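Local coordinates for protein COG0778: Nitroreductase (Streptococcus pneumoniae, PDB 2B67) that binds flavin mononucleotide and, as a member of the nitroreductase family, probably uses it to pass electrons from a reduced nicotinamide cofactor to an acceptor substrate, at residues 14-24 and 181-191; 80-88 and 130-139. All coordinates share one frame; numbering follows the deposited sequence.

Contact 1. Residues 14-24 and 181-191; sequences HATKHFTDKLV and TVGYTDEKLEP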
loop_
_atom_site.group_PDB
_atom_site.type_symbol
_atom_site.label_atom_id
_atom_site.label_comp_id
_atom_site.label_asym_id
_atom_site.label_seq_id
_atom_site.Cartn_x
_atom_site.Cartn_y
_atom_site.Cartn_z
ATOM N N HIS A 14 -1.839 10.748 -11.481
ATOM C CA HIS A 14 -0.495 10.892 -12.021
ATOM C C HIS A 14 0.430 11.357 -10.902
ATOM O O HIS A 14 -0.031 11.915 -9.907
ATOM C CB HIS A 14 -0.483 11.886 -13.206
ATOM C CG HIS A 14 -1.273 11.412 -14.397
ATOM N ND1 HIS A 14 -2.502 11.941 -14.744
ATOM C CD2 HIS A 14 -1.008 10.450 -15.319
ATOM C CE1 HIS A 14 -2.962 11.320 -15.818
ATOM N NE2 HIS A 14 -2.075 10.411 -16.189
ATOM N N ALA A 15 1.728 11.122 -11.058
ATOM C CA ALA A 15 2.718 11.680 -10.156
ATOM C C ALA A 15 2.825 13.166 -10.478
ATOM O O ALA A 15 3.418 13.545 -11.488
ATOM C CB ALA A 15 4.072 10.992 -10.344
ATOM N N THR A 16 2.241 13.998 -9.633
ATOM C CA THR A 16 2.200 15.449 -9.877
ATOM C C THR A 16 3.416 16.151 -9.253
ATOM O O THR A 16 3.662 16.047 -8.046
ATOM C CB THR A 16 0.901 16.066 -9.310
ATOM O OG1 THR A 16 -0.223 15.310 -9.772
ATOM C CG2 THR A 16 0.743 17.522 -9.715
ATOM N N LYS A 17 4.149 16.878 -10.089
ATOM C CA LYS A 17 5.358 17.546 -9.654
ATOM C C LYS A 17 5.278 19.069 -9.720
ATOM O O LYS A 17 6.058 19.739 -9.077
ATOM C CB LYS A 17 6.546 17.014 -10.433
ATOM C CG LYS A 17 6.897 15.589 -9.989
ATOM C CD LYS A 17 7.851 14.867 -10.905
ATOM C CE LYS A 17 7.622 13.369 -10.722
ATOM N NZ LYS A 17 8.889 12.675 -10.319
ATOM N N HIS A 18 4.317 19.619 -10.461
ATOM C CA HIS A 18 4.188 21.070 -10.551
ATOM C C HIS A 18 2.739 21.412 -10.324
ATOM O O HIS A 18 1.847 20.820 -10.937
ATOM C CB HIS A 18 4.710 21.601 -11.898
ATOM C CG HIS A 18 6.163 21.300 -12.142
ATOM N ND1 HIS A 18 6.584 20.307 -13.003
ATOM C CD2 HIS A 18 7.287 21.831 -11.598
ATOM C CE1 HIS A 18 7.905 20.252 -12.996
ATOM N NE2 HIS A 18 8.357 21.168 -12.155
ATOM N N PHE A 19 2.515 22.358 -9.421
ATOM C CA PHE A 19 1.195 22.684 -8.913
ATOM C C PHE A 19 0.825 24.136 -9.279
ATOM O O PHE A 19 1.687 25.003 -9.345
ATOM C CB PHE A 19 1.181 22.543 -7.397
ATOM C CG PHE A 19 1.540 21.153 -6.904
ATOM C CD1 PHE A 19 2.837 20.863 -6.449
ATOM C CD2 PHE A 19 0.595 20.149 -6.906
ATOM C CE1 PHE A 19 3.182 19.539 -5.990
ATOM C CE2 PHE A 19 0.923 18.815 -6.453
ATOM C CZ PHE A 19 2.216 18.544 -5.973
ATOM N N THR A 20 -0.464 24.372 -9.479
ATOM C CA THR A 20 -0.991 25.711 -9.657
ATOM C C THR A 20 -1.060 26.353 -8.273
ATOM O O THR A 20 -0.717 25.713 -7.264
ATOM C CB THR A 20 -2.396 25.678 -10.305
ATOM O OG1 THR A 20 -3.359 25.236 -9.345
ATOM C CG2 THR A 20 -2.413 24.756 -11.519
ATOM N N ASP A 21 -1.503 27.605 -8.238
ATOM C CA ASP A 21 -1.688 28.346 -6.993
ATOM C C ASP A 21 -3.084 28.204 -6.390
ATOM O O ASP A 21 -3.381 28.846 -5.378
ATOM C CB ASP A 21 -1.356 29.830 -7.230
ATOM C CG ASP A 21 0.029 30.010 -7.800
ATOM O OD1 ASP A 21 0.992 29.658 -7.087
ATOM O OD2 ASP A 21 0.153 30.449 -8.981
ATOM N N LYS A 22 -3.939 27.374 -6.995
ATOM C CA LYS A 22 -5.262 27.120 -6.435
ATOM C C LYS A 22 -5.149 26.541 -5.021
ATOM O O LYS A 22 -4.351 25.621 -4.759
ATOM C CB LYS A 22 -6.093 26.159 -7.330
ATOM C CG LYS A 22 -7.522 25.906 -6.780
ATOM C CD LYS A 22 -8.365 25.031 -7.694
ATOM C CE LYS A 22 -9.699 24.712 -7.063
ATOM N NZ LYS A 22 -10.456 23.724 -7.906
ATOM N N LEU A 23 -5.987 27.080 -4.134
ATOM C CA LEU A 23 -5.971 26.754 -2.744
ATOM C C LEU A 23 -6.563 25.339 -2.540
ATOM O O LEU A 23 -7.462 24.928 -3.268
ATOM C CB LEU A 23 -6.767 27.824 -1.973
ATOM C CG LEU A 23 -6.285 29.293 -1.987
ATOM C CD1 LEU A 23 -7.210 30.144 -1.149
ATOM C CD2 LEU A 23 -4.850 29.380 -1.439
ATOM N N VAL A 24 -6.024 24.584 -1.584
ATOM C CA VAL A 24 -6.551 23.266 -1.292
ATOM C C VAL A 24 -7.348 23.358 -0.001
ATOM O O VAL A 24 -6.780 23.618 1.044
ATOM C CB VAL A 24 -5.428 22.180 -1.161
ATOM C CG1 VAL A 24 -6.038 20.846 -0.644
ATOM C CG2 VAL A 24 -4.712 21.983 -2.490
ATOM N N THR A 181 2.772 15.088 -1.412
ATOM C CA THR A 181 2.428 16.460 -1.772
ATOM C C THR A 181 1.021 16.520 -2.331
ATOM O O THR A 181 0.571 15.592 -2.995
ATOM C CB THR A 181 3.393 17.040 -2.792
ATOM O OG1 THR A 181 3.489 16.144 -3.914
ATOM C CG2 THR A 181 4.806 17.263 -2.115
ATOM N N VAL A 182 0.330 17.619 -2.058
ATOM C CA VAL A 182 -1.082 17.735 -2.444
ATOM C C VAL A 182 -1.332 19.073 -3.103
ATOM O O VAL A 182 -0.928 20.114 -2.581
ATOM C CB VAL A 182 -2.025 17.522 -1.248
ATOM C CG1 VAL A 182 -3.477 17.493 -1.741
ATOM C CG2 VAL A 182 -1.693 16.163 -0.556
ATOM N N GLY A 183 -1.941 19.037 -4.277
ATOM C CA GLY A 183 -2.244 20.266 -4.978
ATOM C C GLY A 183 -2.849 20.015 -6.324
ATOM O O GLY A 183 -2.907 18.882 -6.813
ATOM N N TYR A 184 -3.290 21.095 -6.954
ATOM C CA TYR A 184 -3.803 21.013 -8.306
ATOM C C TYR A 184 -2.657 21.120 -9.283
ATOM O O TYR A 184 -1.703 21.868 -9.046
ATOM C CB TYR A 184 -4.829 22.119 -8.511
ATOM C CG TYR A 184 -6.029 21.923 -7.632
ATOM C CD1 TYR A 184 -6.106 22.532 -6.378
ATOM C CD2 TYR A 184 -7.084 21.102 -8.040
ATOM C CE1 TYR A 184 -7.238 22.360 -5.568
ATOM C CE2 TYR A 184 -8.202 20.923 -7.238
ATOM C CZ TYR A 184 -8.273 21.548 -6.005
ATOM O OH TYR A 184 -9.380 21.360 -5.196
ATOM N N THR A 185 -2.756 20.383 -10.382
ATOM C CA THR A 185 -1.656 20.192 -11.330
ATOM C C THR A 185 -1.590 21.246 -12.430
ATOM O O THR A 185 -2.590 21.520 -13.092
ATOM C CB THR A 185 -1.819 18.879 -12.059
ATOM O OG1 THR A 185 -2.140 17.849 -11.115
ATOM C CG2 THR A 185 -0.547 18.546 -12.863
ATOM N N ASP A 186 -0.380 21.769 -12.652
ATOM C CA ASP A 186 -0.138 22.804 -13.645
ATOM C C ASP A 186 0.405 22.252 -14.982
ATOM O O ASP A 186 0.924 23.015 -15.821
ATOM C CB ASP A 186 0.789 23.887 -13.074
ATOM C CG ASP A 186 0.664 25.231 -13.820
ATOM O OD1 ASP A 186 -0.484 25.665 -14.144
ATOM O OD2 ASP A 186 1.719 25.853 -14.091
ATOM N N GLU A 187 0.281 20.944 -15.194
ATOM C CA GLU A 187 0.678 20.352 -16.470
ATOM C C GLU A 187 -0.056 19.068 -16.799
ATOM O O GLU A 187 -0.302 18.235 -15.927
ATOM C CB GLU A 187 2.205 20.143 -16.562
ATOM C CG GLU A 187 2.886 19.765 -15.251
ATOM C CD GLU A 187 4.304 19.228 -15.425
ATOM O OE1 GLU A 187 5.111 19.813 -16.186
ATOM O OE2 GLU A 187 4.615 18.217 -14.770
ATOM N N LYS A 188 -0.406 18.926 -18.076
ATOM C CA LYS A 188 -0.931 17.666 -18.600
ATOM C C LYS A 188 0.143 16.607 -18.421
ATOM O O LYS A 188 1.311 16.829 -18.780
ATOM C CB LYS A 188 -1.348 17.756 -20.091
ATOM C CG LYS A 188 -0.867 18.997 -20.896
ATOM C CD LYS A 188 0.661 19.232 -20.881
ATOM C CE LYS A 188 0.974 20.724 -20.645
ATOM N NZ LYS A 188 2.249 20.906 -19.898
ATOM N N LEU A 189 -0.227 15.475 -17.831
ATOM C CA LEU A 189 0.731 14.390 -17.758
ATOM C C LEU A 189 0.304 13.125 -18.458
ATOM O O LEU A 189 -0.885 12.802 -18.533
ATOM C CB LEU A 189 1.219 14.132 -16.333
ATOM C CG LEU A 189 2.523 14.894 -16.058
ATOM C CD1 LEU A 189 2.627 15.231 -14.568
ATOM C CD2 LEU A 189 3.760 14.119 -16.582
ATOM N N GLU A 190 1.302 12.435 -18.991
ATOM C CA GLU A 190 1.088 11.179 -19.673
ATOM C C GLU A 190 1.264 10.046 -18.676
ATOM O O GLU A 190 2.046 10.167 -17.729
ATOM C CB GLU A 190 2.068 11.013 -20.843
ATOM C CG GLU A 190 1.672 11.765 -22.118
ATOM C CD GLU A 190 0.288 11.380 -22.630
ATOM O OE1 GLU A 190 -0.114 10.209 -22.461
ATOM O OE2 GLU A 190 -0.406 12.246 -23.205
ATOM N N PRO A 191 0.519 8.951 -18.871
ATOM C CA PRO A 191 0.746 7.738 -18.098
ATOM C C PRO A 191 2.179 7.280 -18.235
ATOM O O PRO A 191 2.707 7.245 -19.347
ATOM C CB PRO A 191 -0.191 6.718 -18.755
ATOM C CG PRO A 191 -0.662 7.359 -20.021
ATOM C CD PRO A 191 -0.609 8.805 -19.807
HETATM O O HOH W 1 5.081 16.974 -5.868
HETATM O O HOH W 2 -2.805 15.121 -11.406
HETATM O O HOH W 3 3.083 18.059 -12.697
HETATM O O HOH W 4 3.599 25.395 -11.479
HETATM O O HOH W 5 -2.706 23.757 -5.945
#
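Two backbone hydrogen bonds join residues 14-24 and 181-191 around a single bridge of Phe19 with Thr185. Asp186 N donates to His18 O at 3.0 Å, and Thr20 N donates to Tyr184 O at 2.8 Å. Close by, Thr20 OG1 accepts from Lys22 N and forms an ST turn.

Two aromatic rings carry much of the side-chain packing, with Val24 CG2 set against Tyr184 CE1 beside them. Lys22 stretches its extended chain across one face of the Tyr184 ring: CD sits over the ring centre at 3.6 Å from the centroid, a CH-pi contact, and NZ makes a cation-pi contact at 4.0 Å. Phe19 turns its CG anti to its own carbonyl carbon (chi1 -59°), and the ring then lies along strand 181-183, with CD2 3.4 Å from Gly183 CA and Thr181 OG1 at its edge.

In this FMN-binding fold the loop 14-24 runs past the end of the sheet strand 174-183 and contributes to the flavin pocket: Ala15 N and Lys17 NZ hydrogen-bond to the cofactor.

Water and weaker polar contacts complete the join. One water links Thr16 O to Thr181 OG1, and another links His18 N to Glu187 OE2. That carboxylate oxygen also takes a weak, nearly linear bond from His18 ND1 at 3.4 Å, in the plane of an imidazole turned 80° from the carboxylate.

Contact 2. Residues 80-88 and 130-139; sequences ALFTDTDLA and YLALNAGLVA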
loop_
_atom_site.group_PDB
_atom_site.type_symbol
_atom_site.label_atom_id
_atom_site.label_comp_id
_atom_site.label_asym_id
_atom_site.label_seq_id
_atom_site.Cartn_x
_atom_site.Cartn_y
_atom_site.Cartn_z
ATOM N N ALA A 80 2.564 14.380 5.723
ATOM C CA ALA A 80 3.551 13.429 6.183
ATOM C C ALA A 80 2.851 12.221 6.789
ATOM O O ALA A 80 2.163 12.353 7.786
ATOM C CB ALA A 80 4.494 14.084 7.206
ATOM N N LEU A 81 3.019 11.045 6.180
ATOM C CA LEU A 81 2.408 9.815 6.680
ATOM C C LEU A 81 3.390 9.150 7.626
ATOM O O LEU A 81 4.508 8.795 7.220
ATOM C CB LEU A 81 2.059 8.848 5.534
ATOM C CG LEU A 81 1.562 7.437 5.877
ATOM C CD1 LEU A 81 0.282 7.485 6.740
ATOM C CD2 LEU A 81 1.250 6.688 4.599
ATOM N N PHE A 82 2.967 8.989 8.881
ATOM C CA PHE A 82 3.774 8.314 9.925
ATOM C C PHE A 82 3.117 6.968 10.268
ATOM O O PHE A 82 1.897 6.780 10.093
ATOM C CB PHE A 82 3.818 9.143 11.236
ATOM C CG PHE A 82 4.677 10.390 11.161
ATOM C CD1 PHE A 82 4.236 11.513 10.464
ATOM C CD2 PHE A 82 5.932 10.425 11.767
ATOM C CE1 PHE A 82 5.023 12.646 10.393
ATOM C CE2 PHE A 82 6.719 11.559 11.713
ATOM C CZ PHE A 82 6.263 12.678 11.019
ATOM N N THR A 83 3.911 6.043 10.787
ATOM C CA THR A 83 3.354 4.818 11.318
ATOM C C THR A 83 3.802 4.683 12.773
ATOM O O THR A 83 4.855 5.205 13.161
ATOM C CB THR A 83 3.814 3.600 10.527
ATOM O OG1 THR A 83 5.237 3.660 10.403
ATOM C CG2 THR A 83 3.204 3.605 9.119
ATOM N N ASP A 84 2.995 3.954 13.539
ATOM C CA ASP A 84 3.177 3.732 14.966
ATOM C C ASP A 84 4.146 2.613 15.232
ATOM O O ASP A 84 3.806 1.443 15.054
ATOM C CB ASP A 84 1.818 3.364 15.599
ATOM C CG ASP A 84 1.753 3.659 17.102
ATOM O OD1 ASP A 84 2.819 3.668 17.771
ATOM O OD2 ASP A 84 0.616 3.846 17.611
ATOM N N THR A 85 5.340 2.952 15.705
ATOM C CA THR A 85 6.318 1.933 15.979
ATOM C C THR A 85 6.032 1.158 17.268
ATOM O O THR A 85 6.654 0.129 17.493
ATOM C CB THR A 85 7.750 2.488 16.058
ATOM O OG1 THR A 85 7.844 3.350 17.206
ATOM C CG2 THR A 85 8.097 3.278 14.741
ATOM N N ASP A 86 5.113 1.661 18.105
ATOM C CA ASP A 86 4.695 0.956 19.320
ATOM C C ASP A 86 3.384 0.227 19.023
ATOM O O ASP A 86 2.267 0.731 19.276
ATOM C CB ASP A 86 4.531 1.915 20.517
ATOM C CG ASP A 86 4.575 1.164 21.892
ATOM O OD1 ASP A 86 4.244 -0.046 21.931
ATOM O OD2 ASP A 86 4.966 1.774 22.924
ATOM N N LEU A 87 3.537 -0.959 18.468
ATOM C CA LEU A 87 2.410 -1.710 17.977
ATOM C C LEU A 87 1.514 -2.203 19.120
ATOM O O LEU A 87 0.295 -2.319 18.945
ATOM C CB LEU A 87 2.917 -2.849 17.099
ATOM C CG LEU A 87 3.377 -2.526 15.659
ATOM C CD1 LEU A 87 3.861 -3.816 15.015
ATOM C CD2 LEU A 87 2.216 -1.932 14.819
ATOM N N ALA A 88 2.111 -2.491 20.284
ATOM C CA ALA A 88 1.338 -2.804 21.505
ATOM C C ALA A 88 0.470 -1.614 21.899
ATOM O O ALA A 88 -0.722 -1.749 22.118
ATOM C CB ALA A 88 2.280 -3.205 22.685
ATOM N N TYR A 130 6.037 -4.633 8.509
ATOM C CA TYR A 130 4.601 -4.534 8.847
ATOM C C TYR A 130 4.153 -3.069 8.721
ATOM O O TYR A 130 3.163 -2.751 8.063
ATOM C CB TYR A 130 4.410 -5.065 10.265
ATOM C CG TYR A 130 3.025 -5.134 10.818
ATOM C CD1 TYR A 130 2.325 -6.348 10.851
ATOM C CD2 TYR A 130 2.428 -4.010 11.375
ATOM C CE1 TYR A 130 1.027 -6.430 11.428
ATOM C CE2 TYR A 130 1.130 -4.065 11.928
ATOM C CZ TYR A 130 0.450 -5.277 11.991
ATOM O OH TYR A 130 -0.848 -5.296 12.554
ATOM N N LEU A 131 4.926 -2.174 9.309
ATOM C CA LEU A 131 4.591 -0.752 9.266
ATOM C C LEU A 131 4.666 -0.230 7.819
ATOM O O LEU A 131 3.798 0.515 7.356
ATOM C CB LEU A 131 5.529 0.015 10.182
ATOM C CG LEU A 131 5.447 -0.262 11.703
ATOM C CD1 LEU A 131 6.473 0.625 12.426
ATOM C CD2 LEU A 131 4.071 -0.031 12.308
ATOM N N ALA A 132 5.710 -0.647 7.093
ATOM C CA ALA A 132 5.909 -0.167 5.735
ATOM C C ALA A 132 4.759 -0.649 4.827
ATOM O O ALA A 132 4.237 0.109 3.985
ATOM C CB ALA A 132 7.285 -0.599 5.183
ATOM N N LEU A 133 4.365 -1.908 5.003
ATOM C CA LEU A 133 3.292 -2.455 4.208
ATOM C C LEU A 133 1.986 -1.730 4.456
ATOM O O LEU A 133 1.310 -1.321 3.506
ATOM C CB LEU A 133 3.132 -3.973 4.401
ATOM C CG LEU A 133 2.160 -4.477 3.307
ATOM C CD1 LEU A 133 2.718 -5.672 2.554
ATOM C CD2 LEU A 133 0.820 -4.743 3.937
ATOM N N ASN A 134 1.614 -1.587 5.725
ATOM C CA ASN A 134 0.360 -0.913 6.081
ATOM C C ASN A 134 0.360 0.564 5.626
ATOM O O ASN A 134 -0.669 1.108 5.287
ATOM C CB ASN A 134 0.084 -1.056 7.598
ATOM C CG ASN A 134 -0.339 -2.493 7.981
ATOM O OD1 ASN A 134 -1.447 -2.917 7.657
ATOM N ND2 ASN A 134 0.578 -3.266 8.596
ATOM N N ALA A 135 1.519 1.211 5.633
ATOM C CA ALA A 135 1.642 2.574 5.086
ATOM C C ALA A 135 1.351 2.588 3.576
ATOM O O ALA A 135 0.687 3.504 3.100
ATOM C CB ALA A 135 3.034 3.160 5.359
ATOM N N GLY A 136 1.854 1.587 2.843
ATOM C CA GLY A 136 1.574 1.434 1.418
ATOM C C GLY A 136 0.087 1.281 1.136
ATOM O O GLY A 136 -0.472 1.969 0.251
ATOM N N LEU A 137 -0.577 0.396 1.884
ATOM C CA LEU A 137 -2.026 0.236 1.728
ATOM C C LEU A 137 -2.778 1.568 1.818
ATOM O O LEU A 137 -3.527 1.911 0.907
ATOM C CB LEU A 137 -2.584 -0.743 2.765
ATOM C CG LEU A 137 -2.174 -2.211 2.625
ATOM C CD1 LEU A 137 -2.593 -2.944 3.900
ATOM C CD2 LEU A 137 -2.843 -2.818 1.380
ATOM N N VAL A 138 -2.578 2.320 2.917
ATOM C CA VAL A 138 -3.338 3.533 3.110
ATOM C C VAL A 138 -2.845 4.652 2.161
ATOM O O VAL A 138 -3.647 5.486 1.758
ATOM C CB VAL A 138 -3.415 4.003 4.631
ATOM C CG1 VAL A 138 -2.110 4.644 5.096
ATOM C CG2 VAL A 138 -4.615 4.963 4.873
ATOM N N ALA A 139 -1.538 4.701 1.852
ATOM C CA ALA A 139 -1.058 5.755 0.997
ATOM C C ALA A 139 -1.761 5.699 -0.364
ATOM O O ALA A 139 -2.170 6.722 -0.889
ATOM C CB ALA A 139 0.430 5.668 0.822
#
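Leu131 reaches from the helix against the end of strand 80-84 and the turn that follows, its two methyls dividing the work. CD2 presses against Asp84 O at 3.1 Å and meets Leu87 CD2 at 3.7 Å, while CD1 rests against Thr85. CG anti to the carbonyl carbon (chi1 -65°) brings both methyls up to Asp84 and Thr85. Leu87 and Leu131 slide past each other in opposite directions, and Leu87 also sets both its methyls against the CD2-CE2 side of the Tyr130 ring. Over one face of that ring lies Asn134 ND2, which donates to Tyr130 O at 2.7 Å; the helical bond from Asn134 N reaches the same oxygen from the opposite face of its plane.

Further back along the strand, Thr83 turns CG2 to Ala135 CB (3.8 Å) and keeps OG1 beside Leu131 CB, its hydroxyl bonded to Glu177. Leu81 CD2 fits among Ala135, Val138 and Ala139, touching Val138 CG1 at 4.0 Å.

This is helix-on-sheet packing in the alpha-beta sandwich, the N-to-C directions of the segments 139° apart. Strand 77-84 lies between strands 48-53 and 174-183, and helix 124-148 covers this face of the sheet while Ala132, Leu133 and Leu137 meet the second subunit.

Contacts 1 and 2 illustrate how place in a fold sets the chemistry of a contact. Both reach one antiparallel sheet, through neighbouring strands 174-183 and 77-84, yet their centres lie about 26 Å apart and they do not touch. Contact 2, nested along the chain inside the loop that contact 1 closes, is buried and joins helix 124-148 to strand 77-84, the turn after it and the start of helix 87-98, largely by apolar packing. Contact 1 is partly exposed and joins loop to strand end and loop, relying on backbone bonds, water bridges and a lysine over a tyrosine. Each has FMN-pocket residues in its segments: His14, Ala15 and Lys17 in contact 1 and, beside the contact proper, Leu133 and Leu137 in contact 2. The second subunit packs against contact 2 alone.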